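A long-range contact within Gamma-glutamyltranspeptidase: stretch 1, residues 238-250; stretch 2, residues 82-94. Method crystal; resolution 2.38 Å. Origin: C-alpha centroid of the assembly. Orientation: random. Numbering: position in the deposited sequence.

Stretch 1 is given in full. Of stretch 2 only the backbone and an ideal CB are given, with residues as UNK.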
# COMPACT_ATOMS: atom_id res chain seq x y z
N GLY A 238 -35.25 5.01 -24.81
CA GLY A 238 -35.12 4.99 -26.26
C GLY A 238 -35.54 6.32 -26.90
O GLY A 238 -35.37 6.48 -28.12
N GLU A 239 -36.06 7.25 -26.09
CA GLU A 239 -36.44 8.58 -26.55
C GLU A 239 -35.50 9.61 -26.00
O GLU A 239 -34.84 9.39 -24.98
CB GLU A 239 -37.84 8.98 -26.06
CG GLU A 239 -38.96 8.08 -26.52
CD GLU A 239 -40.27 8.39 -25.81
OE1 GLU A 239 -40.33 8.29 -24.57
OE2 GLU A 239 -41.26 8.71 -26.51
N ARG A 240 -35.47 10.76 -26.66
CA ARG A 240 -34.76 11.91 -26.14
C ARG A 240 -35.68 12.61 -25.16
O ARG A 240 -36.79 13.03 -25.52
CB ARG A 240 -34.29 12.84 -27.26
CG ARG A 240 -33.22 12.18 -28.11
CD ARG A 240 -32.61 13.08 -29.18
NE ARG A 240 -31.99 12.24 -30.21
CZ ARG A 240 -32.58 11.82 -31.34
NH1 ARG A 240 -33.81 12.20 -31.69
NH2 ARG A 240 -31.90 11.02 -32.15
N HIS A 241 -35.25 12.69 -23.91
CA HIS A 241 -36.01 13.40 -22.89
C HIS A 241 -35.23 14.61 -22.43
O HIS A 241 -34.03 14.75 -22.70
CB HIS A 241 -36.36 12.47 -21.73
CG HIS A 241 -37.37 11.43 -22.09
ND1 HIS A 241 -38.66 11.74 -22.46
CD2 HIS A 241 -37.28 10.08 -22.14
CE1 HIS A 241 -39.32 10.62 -22.72
NE2 HIS A 241 -38.51 9.60 -22.53
N THR A 242 -35.95 15.51 -21.77
CA THR A 242 -35.40 16.73 -21.25
C THR A 242 -35.56 16.72 -19.72
O THR A 242 -36.43 16.05 -19.17
CB THR A 242 -36.07 17.95 -21.91
OG1 THR A 242 -35.24 19.10 -21.75
CG2 THR A 242 -37.47 18.24 -21.34
N GLY A 243 -34.70 17.46 -19.04
CA GLY A 243 -34.73 17.53 -17.58
C GLY A 243 -35.54 18.73 -17.12
O GLY A 243 -35.55 19.77 -17.78
N THR A 244 -36.20 18.57 -15.97
CA THR A 244 -37.03 19.63 -15.39
C THR A 244 -36.22 20.56 -14.51
O THR A 244 -36.75 21.56 -14.03
CB THR A 244 -38.17 19.05 -14.51
OG1 THR A 244 -37.61 18.36 -13.38
CG2 THR A 244 -39.04 18.09 -15.31
N LEU A 245 -34.96 20.22 -14.28
CA LEU A 245 -34.02 21.05 -13.53
C LEU A 245 -33.98 22.49 -14.06
O LEU A 245 -34.04 22.72 -15.27
CB LEU A 245 -32.62 20.43 -13.59
CG LEU A 245 -31.58 21.04 -12.63
CD1 LEU A 245 -31.69 20.44 -11.23
CD2 LEU A 245 -30.16 20.84 -13.17
N THR A 246 -33.88 23.45 -13.14
CA THR A 246 -33.92 24.88 -13.45
C THR A 246 -32.87 25.64 -12.67
O THR A 246 -32.32 25.14 -11.70
CB THR A 246 -35.28 25.52 -13.08
OG1 THR A 246 -35.32 25.78 -11.66
CG2 THR A 246 -36.47 24.63 -13.47
N ALA A 247 -32.64 26.89 -13.09
CA ALA A 247 -31.70 27.80 -12.42
C ALA A 247 -31.98 27.96 -10.94
O ALA A 247 -31.07 27.90 -10.13
CB ALA A 247 -31.75 29.17 -13.09
N ALA A 248 -33.26 28.16 -10.60
CA ALA A 248 -33.71 28.28 -9.20
C ALA A 248 -33.56 27.02 -8.33
O ALA A 248 -33.37 27.16 -7.12
CB ALA A 248 -35.15 28.75 -9.15
N ASP A 249 -33.68 25.83 -8.91
CA ASP A 249 -33.41 24.58 -8.16
C ASP A 249 -31.99 24.62 -7.60
O ASP A 249 -31.76 24.30 -6.43
CB ASP A 249 -33.52 23.32 -9.03
CG ASP A 249 -34.94 22.99 -9.45
OD1 ASP A 249 -35.81 22.83 -8.58
OD2 ASP A 249 -35.18 22.85 -10.66
N LEU A 250 -31.05 25.00 -8.47
CA LEU A 250 -29.64 25.13 -8.09
C LEU A 250 -29.42 26.25 -7.11
O LEU A 250 -28.78 26.04 -6.10
CB LEU A 250 -28.74 25.34 -9.30
CG LEU A 250 -28.78 24.24 -10.36
CD1 LEU A 250 -27.71 24.53 -11.40
CD2 LEU A 250 -28.59 22.84 -9.81
N UNK A 82 -35.74 18.07 -8.66
CA UNK A 82 -36.12 19.44 -9.00
C UNK A 82 -37.59 19.75 -8.72
O UNK A 82 -38.43 18.84 -8.67
CB UNK A 82 -35.82 19.70 -10.48
N UNK A 83 -37.88 21.03 -8.54
CA UNK A 83 -39.23 21.54 -8.30
C UNK A 83 -40.29 20.99 -9.28
O UNK A 83 -41.44 20.77 -8.88
CB UNK A 83 -39.21 23.07 -8.38
N UNK A 84 -39.90 20.76 -10.54
CA UNK A 84 -40.80 20.19 -11.57
C UNK A 84 -40.77 18.67 -11.77
O UNK A 84 -41.35 18.15 -12.73
CB UNK A 84 -40.47 20.84 -12.91
N UNK A 85 -40.13 17.95 -10.85
CA UNK A 85 -39.89 16.53 -11.02
C UNK A 85 -40.95 15.73 -10.29
O UNK A 85 -40.68 15.15 -9.24
CB UNK A 85 -38.49 16.15 -10.52
N UNK A 86 -42.15 15.71 -10.86
CA UNK A 86 -43.28 15.04 -10.22
C UNK A 86 -43.50 13.66 -10.80
O UNK A 86 -43.09 13.38 -11.93
CB UNK A 86 -44.55 15.88 -10.37
N UNK A 87 -44.12 12.79 -10.02
CA UNK A 87 -44.58 11.50 -10.53
C UNK A 87 -45.50 11.71 -11.72
O UNK A 87 -45.43 10.95 -12.69
CB UNK A 87 -45.30 10.70 -9.44
N UNK A 88 -46.35 12.72 -11.65
CA UNK A 88 -47.31 13.01 -12.72
C UNK A 88 -46.58 13.32 -14.03
O UNK A 88 -46.84 12.72 -15.07
CB UNK A 88 -48.21 14.18 -12.33
N UNK A 89 -45.65 14.27 -13.95
CA UNK A 89 -44.88 14.69 -15.11
C UNK A 89 -44.10 13.56 -15.80
O UNK A 89 -44.04 13.49 -17.02
CB UNK A 89 -43.90 15.79 -14.69
N UNK A 90 -43.49 12.69 -15.00
CA UNK A 90 -42.70 11.56 -15.52
C UNK A 90 -43.63 10.51 -16.13
O UNK A 90 -43.39 10.00 -17.22
CB UNK A 90 -41.85 10.94 -14.41
N UNK A 91 -44.71 10.21 -15.41
CA UNK A 91 -45.80 9.38 -15.94
C UNK A 91 -46.33 9.93 -17.26
O UNK A 91 -46.64 9.15 -18.18
CB UNK A 91 -46.94 9.29 -14.92
N UNK A 92 -46.43 11.25 -17.36
CA UNK A 92 -46.86 11.92 -18.60
C UNK A 92 -45.96 11.65 -19.80
O UNK A 92 -46.41 11.73 -20.95
CB UNK A 92 -46.93 13.43 -18.37
N UNK A 93 -44.70 11.32 -19.55
CA UNK A 93 -43.78 10.90 -20.58
C UNK A 93 -43.81 9.40 -20.87
O UNK A 93 -42.92 8.88 -21.54
CB UNK A 93 -42.36 11.31 -20.18
N UNK A 94 -44.83 8.70 -20.39
CA UNK A 94 -45.02 7.27 -20.68
C UNK A 94 -44.00 6.38 -20.01
O UNK A 94 -43.65 5.32 -20.54
CB UNK A 94 -44.97 7.03 -22.19

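At position 82 the CA-to-CB bond points toward stretch 1, and the ideal CB already lies 3.2 Å from Asp249 OD2 and 3.7 Å from Thr244 OG1. So little space favours a compact side chain, and phi of -69° admits a proline ring. The residue is Pro82. Its CG packs 3.8 Å from Leu245 CD1, and it opens a type I turn that closes with the backbone bond from the nitrogen of 85 to Pro82 O.

Position 83 points sideways, its ideal CB 3.4 Å from Asp249 OD1. Its backbone nitrogen donates to Asp249 OD1 at 2.7 Å with a nearly straight N-H...O angle of 179°. Any residue with a free NH could make this bond, so proline is excluded, while a small side chain crowds the carboxylate least. Ala83 fits.

At position 84 an ideal CB would sit 3.3 Å from Thr244 CB, a tight approach. Phi and psi of -94° and 11° do not demand glycine, but the neighbour favours it. Gly84 lets the two stretches come close, with its O 3.5 Å from Thr244 CG2.

Position 85 points sideways, its ideal CB 3.7 Å from Thr244 OG1; a small residue suits, and Ala85 is found.

Position 86 meets nothing of stretch 1, but a helix starts just after it, so Ser, Thr, Asp or Asn would serve as a cap. Thr86 does so: its OG1 accepts from the backbone N of residue 89 at 2.9 Å.

Positions 87, 88 and 91 lie out of reach of stretch 1, which sets no preference; they are Val87, Ala88 and Lys91.

Position 89 faces stretch 1, yet its ideal CB stops 5.4 Å from Thr244 CG2. A medium or large side chain, aliphatic or aromatic, could cover that methyl. His89 (chi1 t) lays a ring face against it: Thr244 CG2 is 4.0 Å from the ring centroid of His89, a CH-pi contact.

Position 90 points sideways, with no stretch 1 atom near its CB, so only a long side chain could approach. Tyr90 does, and a water bridges the two stretches, donating to Tyr90 OH at 2.7 Å and lying 2.5 Å from Thr244 OG1.

At 92 stretch 1 is out of reach and sets no preference, but an ideal CB would lie 3.2 Å from His89 O, crowding that favours glycine without demanding it; the residue is Gly92.

Position 93 points toward the His241 ring, its ideal CB 4.0 Å from His241 CE1, inviting an apolar side chain. Leu93 supplies one.

At 94 the positive phi of 70° favours glycine. It is Gly94.

Stretch 2 (82-94) PAGATVAHYKGLG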
# COMPACT_ATOMS: atom_id res chain seq x y z
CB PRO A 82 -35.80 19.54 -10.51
CG PRO A 82 -34.89 18.40 -10.81
CD PRO A 82 -35.20 17.33 -9.81
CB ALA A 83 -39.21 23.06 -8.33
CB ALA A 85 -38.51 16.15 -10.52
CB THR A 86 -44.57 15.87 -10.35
OG1 THR A 86 -44.94 15.99 -11.72
CG2 THR A 86 -44.38 17.27 -9.75
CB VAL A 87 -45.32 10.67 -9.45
CG1 VAL A 87 -46.04 9.47 -10.07
CG2 VAL A 87 -44.33 10.20 -8.39
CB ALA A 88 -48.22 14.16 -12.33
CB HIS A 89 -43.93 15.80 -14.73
CG HIS A 89 -43.17 16.34 -15.89
ND1 HIS A 89 -41.99 15.79 -16.32
CD2 HIS A 89 -43.45 17.35 -16.74
CE1 HIS A 89 -41.55 16.46 -17.37
NE2 HIS A 89 -42.43 17.41 -17.65
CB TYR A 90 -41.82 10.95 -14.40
CG TYR A 90 -40.53 11.72 -14.12
CD1 TYR A 90 -40.55 13.11 -13.90
CD2 TYR A 90 -39.29 11.07 -14.08
CE1 TYR A 90 -39.38 13.81 -13.66
CE2 TYR A 90 -38.11 11.77 -13.83
CZ TYR A 90 -38.17 13.14 -13.62
OH TYR A 90 -37.02 13.87 -13.38
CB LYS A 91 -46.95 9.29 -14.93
CG LYS A 91 -46.80 8.22 -13.86
CD LYS A 91 -46.63 6.85 -14.49
CE LYS A 91 -47.34 5.76 -13.72
NZ LYS A 91 -47.01 4.44 -14.32
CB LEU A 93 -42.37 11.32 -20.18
CG LEU A 93 -42.21 12.81 -19.92
CD1 LEU A 93 -40.93 13.06 -19.15
CD2 LEU A 93 -42.21 13.59 -21.23
O HOH W 1 -36.23 16.34 -13.95
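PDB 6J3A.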